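Local coordinates for protein 6-phosphogluconate dehydratase (Shewanella oneidensis, PDB 2GP4) that probably catalyses the dehydration of 6-phosphogluconate to 2-dehydro-3-deoxy-6-phosphogluconate, the step that commits sugar acids to the Entner-Doudoroff pathway, at residues 193-198 with 296-301; 254-259 with 371-376; 278-283 with 410-415; 391-394 with 400-403. One frame throughout, in Å; residues are numbered along the deposited sequence.

Contact 1 (193-198 with 296-301); sequences MLFVPA and SPIGEV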
# COMPACT_ATOMS: atom_id res chain seq x y z
N MSE A 193 -7.29 0.80 -19.76
CA MSE A 193 -5.85 0.81 -19.55
C MSE A 193 -5.38 -0.48 -18.90
O MSE A 193 -6.14 -1.14 -18.19
CB MSE A 193 -5.43 2.00 -18.69
CG MSE A 193 -5.64 3.36 -19.35
SE MSE A 193 -5.15 4.76 -18.12
CE MSE A 193 -5.99 6.28 -19.00
N LEU A 194 -4.13 -0.82 -19.17
CA LEU A 194 -3.47 -1.94 -18.52
C LEU A 194 -2.11 -1.50 -18.00
O LEU A 194 -1.40 -0.75 -18.68
CB LEU A 194 -3.26 -3.10 -19.50
CG LEU A 194 -4.39 -4.11 -19.70
CD1 LEU A 194 -5.52 -3.56 -20.55
CD2 LEU A 194 -3.82 -5.37 -20.33
N PHE A 195 -1.77 -1.97 -16.81
CA PHE A 195 -0.42 -1.85 -16.29
C PHE A 195 0.45 -2.94 -16.90
O PHE A 195 0.03 -4.10 -17.02
CB PHE A 195 -0.41 -1.93 -14.76
CG PHE A 195 -0.79 -0.65 -14.07
CD1 PHE A 195 -2.13 -0.30 -13.90
CD2 PHE A 195 0.19 0.22 -13.59
CE1 PHE A 195 -2.49 0.88 -13.26
CE2 PHE A 195 -0.16 1.40 -12.94
CZ PHE A 195 -1.50 1.74 -12.78
N VAL A 196 1.66 -2.57 -17.32
CA VAL A 196 2.60 -3.49 -17.95
C VAL A 196 3.87 -3.58 -17.09
O VAL A 196 4.73 -2.70 -17.16
CB VAL A 196 2.94 -3.06 -19.40
CG1 VAL A 196 3.79 -4.11 -20.09
CG2 VAL A 196 1.67 -2.81 -20.21
N PRO A 197 3.97 -4.64 -16.27
CA PRO A 197 5.09 -4.75 -15.34
C PRO A 197 6.39 -5.20 -16.01
O PRO A 197 6.35 -5.88 -17.05
CB PRO A 197 4.62 -5.82 -14.36
CG PRO A 197 3.71 -6.68 -15.17
CD PRO A 197 3.04 -5.77 -16.15
N ALA A 198 7.52 -4.82 -15.42
CA ALA A 198 8.83 -5.21 -15.92
C ALA A 198 9.26 -6.56 -15.34
O ALA A 198 9.96 -7.33 -16.00
CB ALA A 198 9.86 -4.14 -15.60
N SER A 296 -14.04 -1.80 -21.15
CA SER A 296 -13.63 -1.90 -19.76
C SER A 296 -12.79 -0.68 -19.32
O SER A 296 -11.56 -0.77 -19.24
CB SER A 296 -12.84 -3.20 -19.53
OG SER A 296 -13.62 -4.33 -19.87
N PRO A 297 -13.46 0.45 -19.05
CA PRO A 297 -12.75 1.66 -18.62
C PRO A 297 -12.13 1.49 -17.23
O PRO A 297 -12.74 0.89 -16.35
CB PRO A 297 -13.84 2.73 -18.62
CG PRO A 297 -15.10 2.00 -18.45
CD PRO A 297 -14.92 0.66 -19.10
N ILE A 298 -10.92 2.02 -17.05
CA ILE A 298 -10.20 1.86 -15.77
C ILE A 298 -10.98 2.38 -14.56
O ILE A 298 -10.90 1.79 -13.48
CB ILE A 298 -8.76 2.46 -15.81
CG1 ILE A 298 -7.95 2.00 -14.59
CG2 ILE A 298 -8.80 3.98 -15.92
CD1 ILE A 298 -6.45 1.95 -14.80
N GLY A 299 -11.75 3.45 -14.75
CA GLY A 299 -12.56 4.03 -13.69
C GLY A 299 -13.72 3.15 -13.26
O GLY A 299 -14.37 3.42 -12.24
N GLU A 300 -13.99 2.10 -14.04
CA GLU A 300 -15.00 1.10 -13.70
C GLU A 300 -14.36 -0.17 -13.15
O GLU A 300 -14.91 -0.81 -12.26
CB GLU A 300 -15.85 0.75 -14.92
CG GLU A 300 -16.97 1.74 -15.20
CD GLU A 300 -17.91 1.25 -16.29
OE1 GLU A 300 -17.75 0.09 -16.74
OE2 GLU A 300 -18.80 2.03 -16.69
N VAL A 301 -13.20 -0.54 -13.70
CA VAL A 301 -12.44 -1.69 -13.21
C VAL A 301 -12.04 -1.44 -11.75
O VAL A 301 -12.15 -2.32 -10.90
CB VAL A 301 -11.22 -2.00 -14.09
CG1 VAL A 301 -10.40 -3.15 -13.50
CG2 VAL A 301 -11.66 -2.34 -15.51
O HOH W 1 -8.59 -0.52 -17.62

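Contact 2 (254-259 with 371-376); sequences LEVMGL and GGMAFL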
# COMPACT_ATOMS: atom_id res chain seq x y z
N LEU A 254 -2.03 -4.53 -7.99
CA LEU A 254 -2.51 -4.50 -9.38
C LEU A 254 -3.01 -5.86 -9.85
O LEU A 254 -3.85 -5.94 -10.76
CB LEU A 254 -1.43 -3.98 -10.34
CG LEU A 254 -0.96 -2.52 -10.30
CD1 LEU A 254 -2.12 -1.54 -10.40
CD2 LEU A 254 -0.13 -2.26 -9.05
N GLU A 255 -2.49 -6.92 -9.24
CA GLU A 255 -2.87 -8.29 -9.56
C GLU A 255 -4.28 -8.63 -9.07
O GLU A 255 -5.10 -9.10 -9.86
CB GLU A 255 -1.85 -9.27 -8.97
CG GLU A 255 -2.02 -10.72 -9.41
CD GLU A 255 -1.31 -11.04 -10.71
OE1 GLU A 255 -1.71 -12.02 -11.36
OE2 GLU A 255 -0.35 -10.33 -11.09
N VAL A 256 -4.56 -8.38 -7.79
CA VAL A 256 -5.87 -8.69 -7.20
C VAL A 256 -6.99 -7.77 -7.71
O VAL A 256 -8.15 -8.16 -7.72
CB VAL A 256 -5.87 -8.64 -5.64
CG1 VAL A 256 -5.33 -9.92 -5.08
CG2 VAL A 256 -5.09 -7.43 -5.13
N MSE A 257 -6.60 -6.57 -8.11
CA MSE A 257 -7.54 -5.58 -8.62
C MSE A 257 -7.76 -5.73 -10.13
O MSE A 257 -8.50 -4.96 -10.73
CB MSE A 257 -7.05 -4.18 -8.28
CG MSE A 257 -7.09 -3.86 -6.80
SE MSE A 257 -6.56 -2.04 -6.40
CE MSE A 257 -7.85 -1.11 -7.53
N GLY A 258 -7.10 -6.72 -10.72
CA GLY A 258 -7.26 -7.04 -12.14
C GLY A 258 -6.84 -5.92 -13.07
O GLY A 258 -7.48 -5.69 -14.09
N LEU A 259 -5.76 -5.24 -12.71
CA LEU A 259 -5.28 -4.08 -13.46
C LEU A 259 -4.10 -4.40 -14.38
O LEU A 259 -3.64 -3.54 -15.13
CB LEU A 259 -4.95 -2.93 -12.50
CG LEU A 259 -5.85 -1.68 -12.42
CD1 LEU A 259 -7.20 -1.82 -13.11
CD2 LEU A 259 -6.02 -1.25 -10.97
N GLY A 371 3.96 -20.93 -4.79
CA GLY A 371 2.57 -20.97 -5.23
C GLY A 371 2.13 -19.64 -5.82
O GLY A 371 1.37 -19.62 -6.78
N GLY A 372 2.61 -18.55 -5.22
CA GLY A 372 2.40 -17.20 -5.73
C GLY A 372 0.99 -16.65 -5.62
O GLY A 372 0.19 -17.12 -4.82
N MSE A 373 0.70 -15.63 -6.43
CA MSE A 373 -0.60 -14.97 -6.45
C MSE A 373 -1.73 -15.88 -6.91
O MSE A 373 -2.86 -15.75 -6.44
CB MSE A 373 -0.56 -13.70 -7.33
CG MSE A 373 0.22 -12.53 -6.74
SE MSE A 373 -0.26 -12.10 -4.90
CE MSE A 373 -2.08 -11.45 -5.19
N ALA A 374 -1.44 -16.81 -7.82
CA ALA A 374 -2.45 -17.75 -8.30
C ALA A 374 -2.97 -18.64 -7.17
O ALA A 374 -4.16 -18.98 -7.13
CB ALA A 374 -1.91 -18.60 -9.45
N PHE A 375 -2.09 -19.02 -6.25
CA PHE A 375 -2.49 -19.79 -5.07
C PHE A 375 -3.23 -18.91 -4.06
O PHE A 375 -4.31 -19.27 -3.60
CB PHE A 375 -1.29 -20.48 -4.41
CG PHE A 375 -1.63 -21.19 -3.14
CD1 PHE A 375 -2.21 -22.46 -3.16
CD2 PHE A 375 -1.37 -20.60 -1.91
CE1 PHE A 375 -2.53 -23.12 -1.98
CE2 PHE A 375 -1.69 -21.26 -0.72
CZ PHE A 375 -2.26 -22.53 -0.76
N LEU A 376 -2.63 -17.77 -3.73
CA LEU A 376 -3.21 -16.84 -2.76
C LEU A 376 -4.62 -16.43 -3.15
O LEU A 376 -5.53 -16.42 -2.32
CB LEU A 376 -2.34 -15.59 -2.64
CG LEU A 376 -2.62 -14.66 -1.46
CD1 LEU A 376 -1.45 -14.70 -0.50
CD2 LEU A 376 -2.85 -13.25 -1.94

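Contact 3 (278-283 with 410-415); sequences NKMAAK and GELRWV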
# COMPACT_ATOMS: atom_id res chain seq x y z
N ASN A 278 4.17 -8.56 -23.00
CA ASN A 278 4.15 -7.17 -23.46
C ASN A 278 3.30 -7.03 -24.72
O ASN A 278 2.62 -6.02 -24.91
CB ASN A 278 5.56 -6.65 -23.72
CG ASN A 278 6.41 -6.56 -22.45
OD1 ASN A 278 5.89 -6.41 -21.34
ND2 ASN A 278 7.72 -6.66 -22.62
N LYS A 279 3.35 -8.06 -25.57
CA LYS A 279 2.59 -8.06 -26.81
C LYS A 279 1.10 -8.25 -26.52
O LYS A 279 0.26 -7.59 -27.14
CB LYS A 279 3.07 -9.17 -27.75
CG LYS A 279 4.59 -9.33 -27.87
CD LYS A 279 5.22 -8.30 -28.80
CE LYS A 279 6.68 -8.63 -29.08
NZ LYS A 279 6.84 -9.94 -29.78
N MSE A 280 0.79 -9.14 -25.58
CA MSE A 280 -0.59 -9.42 -25.21
C MSE A 280 -1.24 -8.20 -24.56
O MSE A 280 -2.40 -7.89 -24.83
CB MSE A 280 -0.67 -10.63 -24.28
CG MSE A 280 -2.08 -11.13 -24.04
SE MSE A 280 -2.87 -11.82 -25.68
CE MSE A 280 -4.76 -11.58 -25.25
N ALA A 281 -0.49 -7.51 -23.71
CA ALA A 281 -0.96 -6.29 -23.07
C ALA A 281 -1.42 -5.26 -24.10
O ALA A 281 -2.48 -4.66 -23.94
CB ALA A 281 0.11 -5.71 -22.16
N ALA A 282 -0.63 -5.08 -25.16
CA ALA A 282 -0.95 -4.16 -26.26
C ALA A 282 -2.23 -4.55 -26.99
O ALA A 282 -3.10 -3.70 -27.20
CB ALA A 282 0.22 -4.07 -27.25
N LYS A 283 -2.34 -5.82 -27.36
CA LYS A 283 -3.52 -6.32 -28.07
C LYS A 283 -4.79 -6.23 -27.22
O LYS A 283 -5.87 -5.92 -27.73
CB LYS A 283 -3.31 -7.77 -28.52
CG LYS A 283 -2.31 -7.95 -29.66
CD LYS A 283 -2.29 -9.39 -30.16
CE LYS A 283 -1.39 -9.56 -31.38
NZ LYS A 283 0.06 -9.33 -31.09
N GLY A 410 6.46 -21.87 -27.97
CA GLY A 410 6.45 -20.51 -28.51
C GLY A 410 5.10 -19.83 -28.41
O GLY A 410 4.97 -18.66 -28.77
N GLU A 411 4.09 -20.55 -27.93
CA GLU A 411 2.72 -20.03 -27.85
C GLU A 411 2.34 -19.64 -26.42
O GLU A 411 2.47 -20.43 -25.49
CB GLU A 411 1.73 -21.05 -28.42
CG GLU A 411 0.28 -20.59 -28.44
CD GLU A 411 -0.68 -21.65 -28.96
OE1 GLU A 411 -0.22 -22.62 -29.61
OE2 GLU A 411 -1.90 -21.51 -28.72
N LEU A 412 1.88 -18.40 -26.26
CA LEU A 412 1.47 -17.89 -24.96
C LEU A 412 0.13 -18.47 -24.54
O LEU A 412 -0.89 -18.24 -25.19
CB LEU A 412 1.42 -16.36 -24.98
CG LEU A 412 0.80 -15.61 -23.80
CD1 LEU A 412 1.53 -15.89 -22.49
CD2 LEU A 412 0.75 -14.12 -24.09
N ARG A 413 0.13 -19.23 -23.44
CA ARG A 413 -1.08 -19.85 -22.91
C ARG A 413 -1.22 -19.58 -21.42
O ARG A 413 -0.23 -19.44 -20.70
CB ARG A 413 -1.06 -21.37 -23.11
CG ARG A 413 -0.68 -21.85 -24.50
CD ARG A 413 -0.77 -23.36 -24.55
NE ARG A 413 -2.16 -23.80 -24.48
CZ ARG A 413 -2.85 -24.27 -25.51
NH1 ARG A 413 -2.29 -24.37 -26.71
NH2 ARG A 413 -4.11 -24.63 -25.34
N TRP A 414 -2.46 -19.51 -20.96
CA TRP A 414 -2.75 -19.46 -19.53
C TRP A 414 -3.20 -20.84 -19.03
O TRP A 414 -4.07 -21.47 -19.62
CB TRP A 414 -3.76 -18.36 -19.21
CG TRP A 414 -3.11 -17.02 -18.92
CD1 TRP A 414 -2.74 -16.54 -17.69
CD2 TRP A 414 -2.73 -16.02 -19.87
NE1 TRP A 414 -2.16 -15.30 -17.82
CE2 TRP A 414 -2.15 -14.95 -19.15
CE3 TRP A 414 -2.84 -15.91 -21.27
CZ2 TRP A 414 -1.67 -13.79 -19.77
CZ3 TRP A 414 -2.35 -14.75 -21.89
CH2 TRP A 414 -1.78 -13.71 -21.14
N VAL A 415 -2.56 -21.30 -17.96
CA VAL A 415 -2.83 -22.63 -17.41
C VAL A 415 -3.28 -22.54 -15.95
O VAL A 415 -3.11 -21.51 -15.31
CB VAL A 415 -1.60 -23.58 -17.53
CG1 VAL A 415 -1.25 -23.83 -18.99
CG2 VAL A 415 -0.40 -23.00 -16.79

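Contact 4 (391-394 with 400-403); sequences NTVA and RYTQ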
# COMPACT_ATOMS: atom_id res chain seq x y z
N ASN A 391 -15.10 -7.09 -13.09
CA ASN A 391 -14.49 -6.98 -14.41
C ASN A 391 -13.01 -6.69 -14.26
O ASN A 391 -12.60 -5.88 -13.42
CB ASN A 391 -15.19 -5.91 -15.27
CG ASN A 391 -14.78 -5.98 -16.75
OD1 ASN A 391 -14.50 -7.05 -17.29
ND2 ASN A 391 -14.75 -4.83 -17.40
N THR A 392 -12.19 -7.37 -15.05
CA THR A 392 -10.75 -7.15 -15.02
C THR A 392 -10.24 -6.90 -16.44
O THR A 392 -10.98 -7.10 -17.42
CB THR A 392 -9.97 -8.35 -14.39
OG1 THR A 392 -9.84 -9.41 -15.34
CG2 THR A 392 -10.65 -8.87 -13.13
N VAL A 393 -8.99 -6.46 -16.55
CA VAL A 393 -8.36 -6.23 -17.84
C VAL A 393 -8.23 -7.51 -18.69
O VAL A 393 -8.02 -7.43 -19.89
CB VAL A 393 -6.99 -5.54 -17.70
CG1 VAL A 393 -7.16 -4.15 -17.08
CG2 VAL A 393 -6.02 -6.39 -16.89
N ALA A 394 -8.37 -8.67 -18.05
CA ALA A 394 -8.29 -9.96 -18.74
C ALA A 394 -9.67 -10.54 -19.03
O ALA A 394 -9.78 -11.63 -19.60
CB ALA A 394 -7.47 -10.96 -17.92
N ARG A 400 -10.03 -15.80 -13.10
CA ARG A 400 -9.03 -15.72 -14.17
C ARG A 400 -7.63 -15.47 -13.63
O ARG A 400 -6.63 -15.79 -14.28
CB ARG A 400 -9.38 -14.59 -15.14
CG ARG A 400 -10.60 -14.82 -15.98
CD ARG A 400 -10.95 -13.56 -16.77
NE ARG A 400 -12.19 -13.74 -17.53
CZ ARG A 400 -12.26 -14.34 -18.71
NH1 ARG A 400 -11.18 -14.83 -19.30
NH2 ARG A 400 -13.44 -14.45 -19.32
N TYR A 401 -7.56 -14.90 -12.43
CA TYR A 401 -6.29 -14.59 -11.80
C TYR A 401 -5.72 -15.74 -10.97
O TYR A 401 -4.66 -15.61 -10.36
CB TYR A 401 -6.38 -13.27 -11.02
CG TYR A 401 -6.33 -12.10 -11.96
CD1 TYR A 401 -7.46 -11.72 -12.69
CD2 TYR A 401 -5.15 -11.41 -12.17
CE1 TYR A 401 -7.41 -10.67 -13.58
CE2 TYR A 401 -5.09 -10.35 -13.07
CZ TYR A 401 -6.22 -9.98 -13.77
OH TYR A 401 -6.18 -8.93 -14.66
N THR A 402 -6.41 -16.88 -11.00
CA THR A 402 -5.88 -18.13 -10.45
C THR A 402 -5.11 -18.89 -11.52
O THR A 402 -4.60 -19.99 -11.27
CB THR A 402 -6.98 -19.04 -9.86
OG1 THR A 402 -7.82 -19.54 -10.92
CG2 THR A 402 -7.83 -18.28 -8.85
N GLN A 403 -5.03 -18.32 -12.72
CA GLN A 403 -4.30 -18.92 -13.82
C GLN A 403 -2.95 -18.24 -14.07
O GLN A 403 -2.77 -17.06 -13.77
CB GLN A 403 -5.13 -18.92 -15.10
CG GLN A 403 -6.32 -19.86 -15.08
CD GLN A 403 -6.67 -20.39 -16.47
OE1 GLN A 403 -6.63 -19.66 -17.46
NE2 GLN A 403 -6.99 -21.68 -16.54

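Contact 1 (193-198 with 296-301)
The terminal methyl of Ile298 is aimed at strand 193-195, where it meets two side chains that stand two residues apart. Its CD1 lies 4.0 Å from CB of Met193, a selenomethionine. The same CD1 comes within 4.4 Å of Phe195 CE1, a looser approach, oblique to the ring plane. The isoleucine reaches this position because CG1 is anti to the backbone N (chi1 -167°), which sends the longer branch out from the helix start toward the strand. Met193 offers the root of its side chain to this methyl, and beyond CG it is extended; its side chain also touches Ala168 of strand 167-171 and Ala185 of helix 179-186.

One water supplements the apolar contact at the backbone level. It accepts from Met193 N at 2.8 Å and donates to Ser296 O at 3.4 Å, so of the two bonds the one to Ser296 O is the weak one. Pro297 occupies the N-cap position of the short helix, and its O accepts from Glu300 N at 2.9 Å and from Val301 N at 3.0 Å. A backbone hydrogen bond between Ile298 and Leu191 ties this helix start to the residues leading into the strand.

Strand 193-195 is an outermost strand of a three-stranded mixed sheet, parallel to 167-171, and helix 179-186 joins the two, with Leu181 and Leu182 touching Phe195. Ile298 thus adds an apolar contact to the helix-covered face of a beta-alpha-beta crossover in the N-terminal domain.

Contact 2 (254-259 with 371-376)
Met373, a selenomethionine in the first turn of helix 372-383, packs against the end of helix 252-256, which closes in a Schellman motif at Gly258. Followed outward, its CB lies 3.9 Å from Glu255 CG, and its own CG is equally near that methylene. The two side chains slide past each other in opposite directions, and the glutamate touches with its CG methylene. Bends at chi2 (-50°) and chi3 (-68°) then fold the chain back and bring the terminal methyl round to Val256. There CE touches Val256 CG1 at 3.6 Å, the two side chains crossing at about a right angle.

The carboxylate of the buried Glu255 is held by other groups: OE1 bonds to Gly263 N and OE2 to Gln260 NE2, which is consistent with its methylene packing on an apolar neighbour. Ile377, one turn further along helix 372-383, also touches both Glu255 and Val256, which extends this helix-to-helix packing. Gly258 has positive phi (62°), and the two backward bonds of the motif run from Gly258 N to Glu255 O at 3.2 Å and from Leu259 N to Leu254 O at 2.8 Å.

Contact 3 (278-283 with 410-415)
Met280, a selenomethionine, lays the first two carbons of its side chain against Leu412 and Trp414. Its CB is 3.8 Å from Leu412 CD2, and its CG is 4.1 Å from that same methyl. CG also comes within 3.9 Å of Trp414 CH2, meeting the indole at the edge of its six-membered ring and close to the ring plane. The contact therefore involves a ring C-H edge, with no stacking over the indole face. Met280 runs at a slant to both partners.

The torsions account for this use of the inner carbons. CG is anti to the backbone N (chi1 -170°), which carries it off the helix toward the strand, and a bend at chi2 (65°) turns the chain before it reaches the selenium. SE is consequently 4.6 Å from Leu412 CD2, farther than either carbon.

Leu412 and Trp414, two residues apart in an extended strand, present their side chains on one face, and both point at the helix. The indole is anchored at its polar edge, where NE1 bonds to Pro262 O, and this should restrict rotation of the ring.

Strands 403-408 and 411-416 form an antiparallel beta hairpin, held by backbone bonds such as that between Arg413 and Lys406. It rests at the protein surface on helix 272-287, where Leu273 and Leu277 also receive Leu412, while Leu261 touches both Met280 and Trp414.

Contact 4 (391-394 with 400-403)
Arg400 brings one face of its guanidinium over Ala394 O, with NH1 3.5 Å and CD 3.6 Å from that oxygen. This is packing against the group's flat side and not a hydrogen bond; NE is bonded instead to Tyr396 O. The side chain, extended from CG to NE, spans the gap back to the preceding segment.

Tyr401 follows with its ring edge-on to Thr392: OG1 lies in the ring plane, 3.3 Å from CE1, and Thr392 CB is 3.5 Å from the same carbon. Tyr401 OH meets Val393 CG2 at 3.4 Å and is hydrogen-bonded to Gln260 O. Residues 392-394 form an ST turn at the bend between the short antiparallel strands 391-392 and 395-396. Ala394 N donates to Thr392 OG1 at 3.2 Å, with an N-H...O angle of 146°, made possible by chi1 of 79°, which swings the hydroxyl back over its own backbone. Thr392 OG1 is also hydrogen-bonded to Gly395 O. A valine in place of Thr392 would probably leave Ala394 N and Gly395 O without their hydroxyl partner and destabilise the turn beside the tyrosine.

Thr402 turns to helix 372-383, touching Ile377 and Leu381. At Gln403 the chain enters strand 403-408, and Gln403 NE2 bonds to Asp416 OD1.

In the fold
Contacts 1 and 2 are buried and join secondary structure mainly through aliphatic carbons, strand to helix and helix to helix. Contact 4 is largely buried but short-range and more polar, with an exposed arginine. Its Tyr401 and Thr402 touch helix 372-383 of contact 2, and it leads into strand 403-408, hairpin partner of contact 3's strand 411-416. Contact 3 lies at the surface, its centre about 28 Å from the chain's centre, yet is apolar. Probable hydrogen bonds of 2.8 to 3.0 Å join the buried three: Phe195 N with Leu259 O (1 and 2), Gly258 O with Val393 N (2 and 4), Ser296 OG with Asn391 ND2 (1 and 4). Contact 3 packs on contacts 1 and 4.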